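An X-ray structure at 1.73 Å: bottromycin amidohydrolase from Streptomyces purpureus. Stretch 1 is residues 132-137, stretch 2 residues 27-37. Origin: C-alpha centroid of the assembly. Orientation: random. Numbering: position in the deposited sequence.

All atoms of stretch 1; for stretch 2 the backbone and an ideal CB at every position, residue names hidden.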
ATOM      1  N   ALA A 132      -5.696  -0.745 -21.002  1.00 27.92           N
ATOM      2  CA  ALA A 132      -5.376  -1.135 -22.380  1.00 27.89           C
ATOM      3  C   ALA A 132      -4.762  -2.530 -22.448  1.00 28.01           C
ATOM      4  O   ALA A 132      -4.653  -3.101 -23.536  1.00 30.53           O
ATOM      5  CB  ALA A 132      -4.409  -0.109 -22.956  1.00 30.54           C
ATOM      6  N   ARG A 133      -4.348  -3.065 -21.295  1.00 26.27           N
ATOM      7  CA  ARG A 133      -3.621  -4.348 -21.225  1.00 29.45           C
ATOM      8  C   ARG A 133      -2.335  -4.341 -22.039  1.00 30.85           C
ATOM      9  O   ARG A 133      -1.999  -5.326 -22.706  1.00 29.82           O
ATOM     10  CB  ARG A 133      -4.544  -5.492 -21.643  1.00 30.23           C
ATOM     11  CG  ARG A 133      -5.594  -5.711 -20.593  1.00 30.61           C
ATOM     12  CD  ARG A 133      -6.639  -6.735 -21.025  1.00 36.04           C
ATOM     13  NE  ARG A 133      -7.423  -7.195 -19.866  1.00 36.99           N
ATOM     14  CZ  ARG A 133      -8.402  -8.090 -19.950  1.00 41.18           C
ATOM     15  NH1 ARG A 133      -8.741  -8.598 -21.138  1.00 38.58           N
ATOM     16  NH2 ARG A 133      -9.044  -8.483 -18.867  1.00 38.43           N
ATOM     17  N   HIS A 134      -1.607  -3.219 -21.995  1.00 27.99           N
ATOM     18  CA  HIS A 134      -0.326  -3.097 -22.694  1.00 30.83           C
ATOM     19  C   HIS A 134       0.882  -3.509 -21.868  1.00 28.48           C
ATOM     20  O   HIS A 134       1.960  -3.710 -22.442  1.00 31.25           O
ATOM     21  CB  HIS A 134      -0.111  -1.666 -23.166  1.00 29.40           C
ATOM     22  CG  HIS A 134      -1.007  -1.274 -24.288  1.00 31.58           C
ATOM     23  ND1 HIS A 134      -1.526  -2.182 -25.194  1.00 36.13           N
ATOM     24  CD2 HIS A 134      -1.497  -0.064 -24.644  1.00 27.01           C
ATOM     25  CE1 HIS A 134      -2.279  -1.535 -26.083  1.00 30.60           C
ATOM     26  NE2 HIS A 134      -2.268  -0.251 -25.775  1.00 36.34           N
ATOM     27  N   ALA A 135       0.725  -3.624 -20.544  1.00 28.22           N
ATOM     28  CA  ALA A 135       1.760  -4.128 -19.658  1.00 30.24           C
ATOM     29  C   ALA A 135       1.064  -4.694 -18.435  1.00 26.63           C
ATOM     30  O   ALA A 135      -0.018  -4.235 -18.051  1.00 28.54           O
ATOM     31  CB  ALA A 135       2.718  -3.016 -19.227  1.00 26.72           C
ATOM     32  N   VAL A 136       1.704  -5.670 -17.802  1.00 25.93           N
ATOM     33  CA  VAL A 136       1.194  -6.239 -16.568  1.00 25.20           C
ATOM     34  C   VAL A 136       1.605  -5.319 -15.431  1.00 28.40           C
ATOM     35  O   VAL A 136       2.806  -5.126 -15.193  1.00 29.44           O
ATOM     36  CB  VAL A 136       1.754  -7.649 -16.362  1.00 25.83           C
ATOM     37  CG1 VAL A 136       1.296  -8.220 -15.057  1.00 32.20           C
ATOM     38  CG2 VAL A 136       1.226  -8.544 -17.451  1.00 28.22           C
ATOM     39  N   LEU A 137       0.627  -4.739 -14.742  1.00 25.90           N
ATOM     40  CA  LEU A 137       0.988  -3.874 -13.622  1.00 26.91           C
ATOM     41  C   LEU A 137      -0.183  -3.809 -12.636  1.00 22.37           C
ATOM     42  O   LEU A 137      -1.317  -4.182 -12.966  1.00 25.02           O
ATOM     43  CB  LEU A 137       1.413  -2.484 -14.119  1.00 40.03           C
ATOM     44  CG  LEU A 137       0.647  -1.861 -15.251  1.00 46.19           C
ATOM     45  CD1 LEU A 137      -0.802  -1.948 -15.003  1.00 97.99           C
ATOM     46  CD2 LEU A 137       1.089  -0.429 -15.417  1.00 45.99           C
ATOM     47  N   UNK A  27       9.843  -6.420 -19.912  1.00 33.70           N
ATOM     48  CA  UNK A  27       9.335  -7.660 -19.329  1.00 32.20           C
ATOM     49  C   UNK A  27       7.834  -7.587 -19.069  1.00 33.99           C
ATOM     50  O   UNK A  27       7.102  -8.544 -19.382  1.00 36.29           O
ATOM     51  CB  UNK A  27      10.074  -7.972 -18.026  1.00 32.20           C
ATOM     52  N   UNK A  28       7.350  -6.454 -18.522  1.00 29.39           N
ATOM     53  CA  UNK A  28       5.933  -6.316 -18.187  1.00 26.96           C
ATOM     54  C   UNK A  28       5.096  -6.233 -19.472  1.00 29.81           C
ATOM     55  O   UNK A  28       3.986  -6.766 -19.529  1.00 29.54           O
ATOM     56  CB  UNK A  28       5.704  -5.079 -17.316  1.00 26.96           C
ATOM     57  N   UNK A  29       5.658  -5.649 -20.526  1.00 30.75           N
ATOM     58  CA  UNK A  29       4.965  -5.643 -21.839  1.00 30.39           C
ATOM     59  C   UNK A  29       4.848  -7.042 -22.421  1.00 34.80           C
ATOM     60  O   UNK A  29       3.780  -7.411 -22.919  1.00 35.19           O
ATOM     61  CB  UNK A  29       5.704  -4.742 -22.831  1.00 30.39           C
ATOM     62  N   UNK A  30       5.919  -7.849 -22.333  1.00 32.01           N
ATOM     63  CA  UNK A  30       5.871  -9.219 -22.859  1.00 36.86           C
ATOM     64  C   UNK A  30       4.846 -10.051 -22.113  1.00 33.42           C
ATOM     65  O   UNK A  30       4.102 -10.823 -22.720  1.00 36.75           O
ATOM     66  CB  UNK A  30       7.247  -9.882 -22.766  1.00 36.86           C
ATOM     67  N   UNK A  31       4.812  -9.915 -20.785  1.00 32.47           N
ATOM     68  CA  UNK A  31       3.853 -10.654 -19.978  1.00 29.18           C
ATOM     69  C   UNK A  31       2.413 -10.299 -20.319  1.00 33.61           C
ATOM     70  O   UNK A  31       1.526 -11.145 -20.146  1.00 33.53           O
ATOM     71  CB  UNK A  31       4.111 -10.394 -18.493  1.00 29.18           C
ATOM     72  N   UNK A  32       2.150  -9.075 -20.843  1.00 29.98           N
ATOM     73  CA  UNK A  32       0.779  -8.671 -21.114  1.00 31.81           C
ATOM     74  C   UNK A  32       0.227  -9.363 -22.352  1.00 34.15           C
ATOM     75  O   UNK A  32      -0.977  -9.279 -22.617  1.00 34.77           O
ATOM     76  CB  UNK A  32       0.699  -7.152 -21.283  1.00 31.81           C
ATOM     77  N   UNK A  33       1.077 -10.044 -23.098  1.00 34.51           N
ATOM     78  CA  UNK A  33       0.649 -10.848 -24.238  1.00 42.73           C
ATOM     79  C   UNK A  33       0.215 -12.238 -23.823  1.00 37.68           C
ATOM     80  O   UNK A  33      -0.067 -13.083 -24.684  1.00 52.66           O
ATOM     81  CB  UNK A  33       1.775 -10.946 -25.269  1.00 42.73           C
ATOM     82  N   UNK A  34       0.150 -12.514 -22.558  1.00 37.66           N
ATOM     83  CA  UNK A  34      -0.115 -13.885 -22.146  1.00 34.61           C
ATOM     84  C   UNK A  34      -1.613 -14.157 -22.153  1.00 42.97           C
ATOM     85  O   UNK A  34      -2.422 -13.211 -22.200  1.00 37.09           O
ATOM     86  CB  UNK A  34       0.471 -14.155 -20.759  1.00 34.61           C
ATOM     87  N   UNK A  35      -2.010 -15.433 -22.086  1.00 39.09           N
ATOM     88  CA  UNK A  35      -3.441 -15.765 -22.027  1.00 42.40           C
ATOM     89  C   UNK A  35      -4.090 -15.169 -20.785  1.00 38.84           C
ATOM     90  O   UNK A  35      -3.480 -15.120 -19.704  1.00 41.97           O
ATOM     91  CB  UNK A  35      -3.641 -17.282 -22.042  1.00 42.40           C
ATOM     92  N   UNK A  36      -5.346 -14.725 -20.929  1.00 31.98           N
ATOM     93  CA  UNK A  36      -6.100 -14.224 -19.772  1.00 30.73           C
ATOM     94  C   UNK A  36      -7.316 -15.090 -19.493  1.00 32.14           C
ATOM     95  O   UNK A  36      -8.251 -14.659 -18.806  1.00 36.06           O
ATOM     96  CB  UNK A  36      -6.536 -12.775 -20.001  1.00 30.73           C
ATOM     97  N   UNK A  37      -7.283 -16.317 -20.004  1.00 34.11           N
ATOM     98  CA  UNK A  37      -8.352 -17.283 -19.835  1.00 38.61           C
ATOM     99  C   UNK A  37      -7.742 -18.547 -19.285  1.00 42.54           C
ATOM    100  O   UNK A  37      -6.741 -19.026 -19.816  1.00 37.77           O
ATOM    101  CB  UNK A  37      -9.093 -17.547 -21.147  1.00 38.61           C
TER

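Position 27 lies in a helix, and its ideal CB has nothing of stretch 1 within 5.5 Å. Stretch 1 sets no demand here. The residue is A27, and its O accepts the helical bond from the N of position 31.

Position 28 is also helical. Its CB points sideways, 3.6 Å from V136 O and 4.1 Å from A135 CB. Its backbone O receives V136 N at 3.1 Å, a bond any residue could make. An apolar side chain would suit the CB of A135. The residue is L28. A135 CA also makes a CA-H...O contact of 3.5 Å with L28 O.

Position 29 points away overall, though its CB lies 3.9 Å from H134 O. Many side chains able to extend past this carbonyl would fit, polar ones included. The residue is E29. Its CG packs 3.6 Å from H134 O and its chain continues outward.

Position 30 points away from stretch 1, so almost any helix-compatible residue is possible. It is R30, which makes no contact.

Position 31 points toward V136, with the CB 3.6 Å from V136 CG2. That methyl favours an apolar partner. The residue is L31, whose CB meets V136 CG2.

Position 32 faces stretch 1 closely. Its CB is 3.6 Å from both R133 O and A135 CA, and 3.7 Å from H134 C. Space is short, so a small residue suits best. It is A32, whose CB also lies 4.1 Å from V136 CG2. Water 1 bridges the two backbones, 3.1 Å from A32 O and 2.6 Å from R133 O.

Positions 33 and 34 complete a type I turn that starts at 31. Neither CB has stretch 1 within 5.5 Å, so the choice is loose. They are D33 and R34, neither in contact.

Position 35 has phi -61°, which proline allows, though other residues would too. It is P35, out of reach.

Position 36 points toward R133, its CB 4.9 Å from R133 NH1. An acid might answer the charge; a long or flat side chain could lie along the arginine. The residue is R36. Its guanidinium stacks flat on R133, planes at 16°, although R133 NE and R36 NH1 are like charges 3.7 Å apart. R36 NH2 donates to A32 O at 3.1 Å and to water 2 at 2.9 Å; that water donates to A135 O at 2.7 Å.

Position 37 is out of reach and unconstrained by stretch 1. It is T37.

Stretch 2, residues 27-37: ALERLADRPRT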
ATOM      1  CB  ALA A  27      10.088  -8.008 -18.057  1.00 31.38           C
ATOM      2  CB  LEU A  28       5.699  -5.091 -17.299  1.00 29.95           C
ATOM      3  CG  LEU A  28       6.431  -5.063 -15.951  1.00 29.81           C
ATOM      4  CD1 LEU A  28       6.101  -3.807 -15.275  1.00 30.39           C
ATOM      5  CD2 LEU A  28       5.946  -6.200 -15.123  1.00 28.58           C
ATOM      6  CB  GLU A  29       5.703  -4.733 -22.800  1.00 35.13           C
ATOM      7  CG  GLU A  29       5.553  -3.281 -22.431  1.00 39.02           C
ATOM      8  CD  GLU A  29       6.136  -2.302 -23.477  1.00 55.99           C
ATOM      9  OE1 GLU A  29       6.831  -2.738 -24.420  1.00 46.42           O
ATOM     10  OE2 GLU A  29       5.890  -1.081 -23.353  1.00 57.14           O
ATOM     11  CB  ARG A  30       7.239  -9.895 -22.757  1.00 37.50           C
ATOM     12  CG  ARG A  30       8.255  -9.436 -23.798  1.00 54.39           C
ATOM     13  CD  ARG A  30       9.544 -10.330 -23.821  1.00 56.47           C
ATOM     14  NE  ARG A  30      10.143 -10.466 -22.487  1.00 58.08           N
ATOM     15  CZ  ARG A  30      11.074  -9.662 -21.985  1.00 45.56           C
ATOM     16  NH1 ARG A  30      11.550  -8.661 -22.710  1.00 49.17           N
ATOM     17  NH2 ARG A  30      11.526  -9.852 -20.751  1.00 52.93           N
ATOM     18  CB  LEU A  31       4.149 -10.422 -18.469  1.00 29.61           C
ATOM     19  CG  LEU A  31       5.474 -11.067 -18.043  1.00 36.70           C
ATOM     20  CD1 LEU A  31       5.911 -10.483 -16.683  1.00 32.97           C
ATOM     21  CD2 LEU A  31       5.395 -12.602 -17.951  1.00 38.88           C
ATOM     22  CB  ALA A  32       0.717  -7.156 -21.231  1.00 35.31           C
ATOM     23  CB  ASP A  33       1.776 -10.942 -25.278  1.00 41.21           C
ATOM     24  CG  ASP A  33       1.923  -9.710 -26.124  1.00 71.78           C
ATOM     25  OD1 ASP A  33       0.938  -8.966 -26.296  1.00 84.60           O
ATOM     26  OD2 ASP A  33       3.038  -9.501 -26.643  1.00 88.37           O
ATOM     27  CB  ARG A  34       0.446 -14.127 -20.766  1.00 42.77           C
ATOM     28  CG  ARG A  34       1.942 -14.252 -20.751  1.00 42.97           C
ATOM     29  CD  ARG A  34       2.296 -15.100 -19.638  1.00 47.41           C
ATOM     30  NE  ARG A  34       3.709 -15.418 -19.627  1.00 44.04           N
ATOM     31  CZ  ARG A  34       4.323 -15.838 -18.529  1.00 40.72           C
ATOM     32  NH1 ARG A  34       3.632 -16.044 -17.432  1.00 41.40           N
ATOM     33  NH2 ARG A  34       5.607 -16.093 -18.536  1.00 41.91           N
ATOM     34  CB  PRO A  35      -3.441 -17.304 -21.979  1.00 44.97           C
ATOM     35  CG  PRO A  35      -2.152 -17.702 -22.529  1.00 42.09           C
ATOM     36  CD  PRO A  35      -1.170 -16.656 -22.152  1.00 44.21           C
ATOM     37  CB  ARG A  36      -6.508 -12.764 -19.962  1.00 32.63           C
ATOM     38  CG  ARG A  36      -5.281 -11.846 -19.979  1.00 30.85           C
ATOM     39  CD  ARG A  36      -5.624 -10.424 -20.368  1.00 30.93           C
ATOM     40  NE  ARG A  36      -4.395  -9.676 -20.650  1.00 30.89           N
ATOM     41  CZ  ARG A  36      -3.784  -8.817 -19.840  1.00 32.88           C
ATOM     42  NH1 ARG A  36      -4.231  -8.572 -18.611  1.00 33.09           N
ATOM     43  NH2 ARG A  36      -2.644  -8.263 -20.258  1.00 31.73           N
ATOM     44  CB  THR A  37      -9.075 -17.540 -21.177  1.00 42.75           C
ATOM     45  OG1 THR A  37      -9.825 -16.353 -21.525  1.00 41.54           O
ATOM     46  CG2 THR A  37     -10.018 -18.771 -21.056  1.00 40.72           C
TER
HETATM   47  O   HOH W   1      -2.666  -7.284 -24.260  1.00 50.29           O
HETATM   48  O   HOH W   2      -2.114  -5.828 -18.785  1.00 28.53           O
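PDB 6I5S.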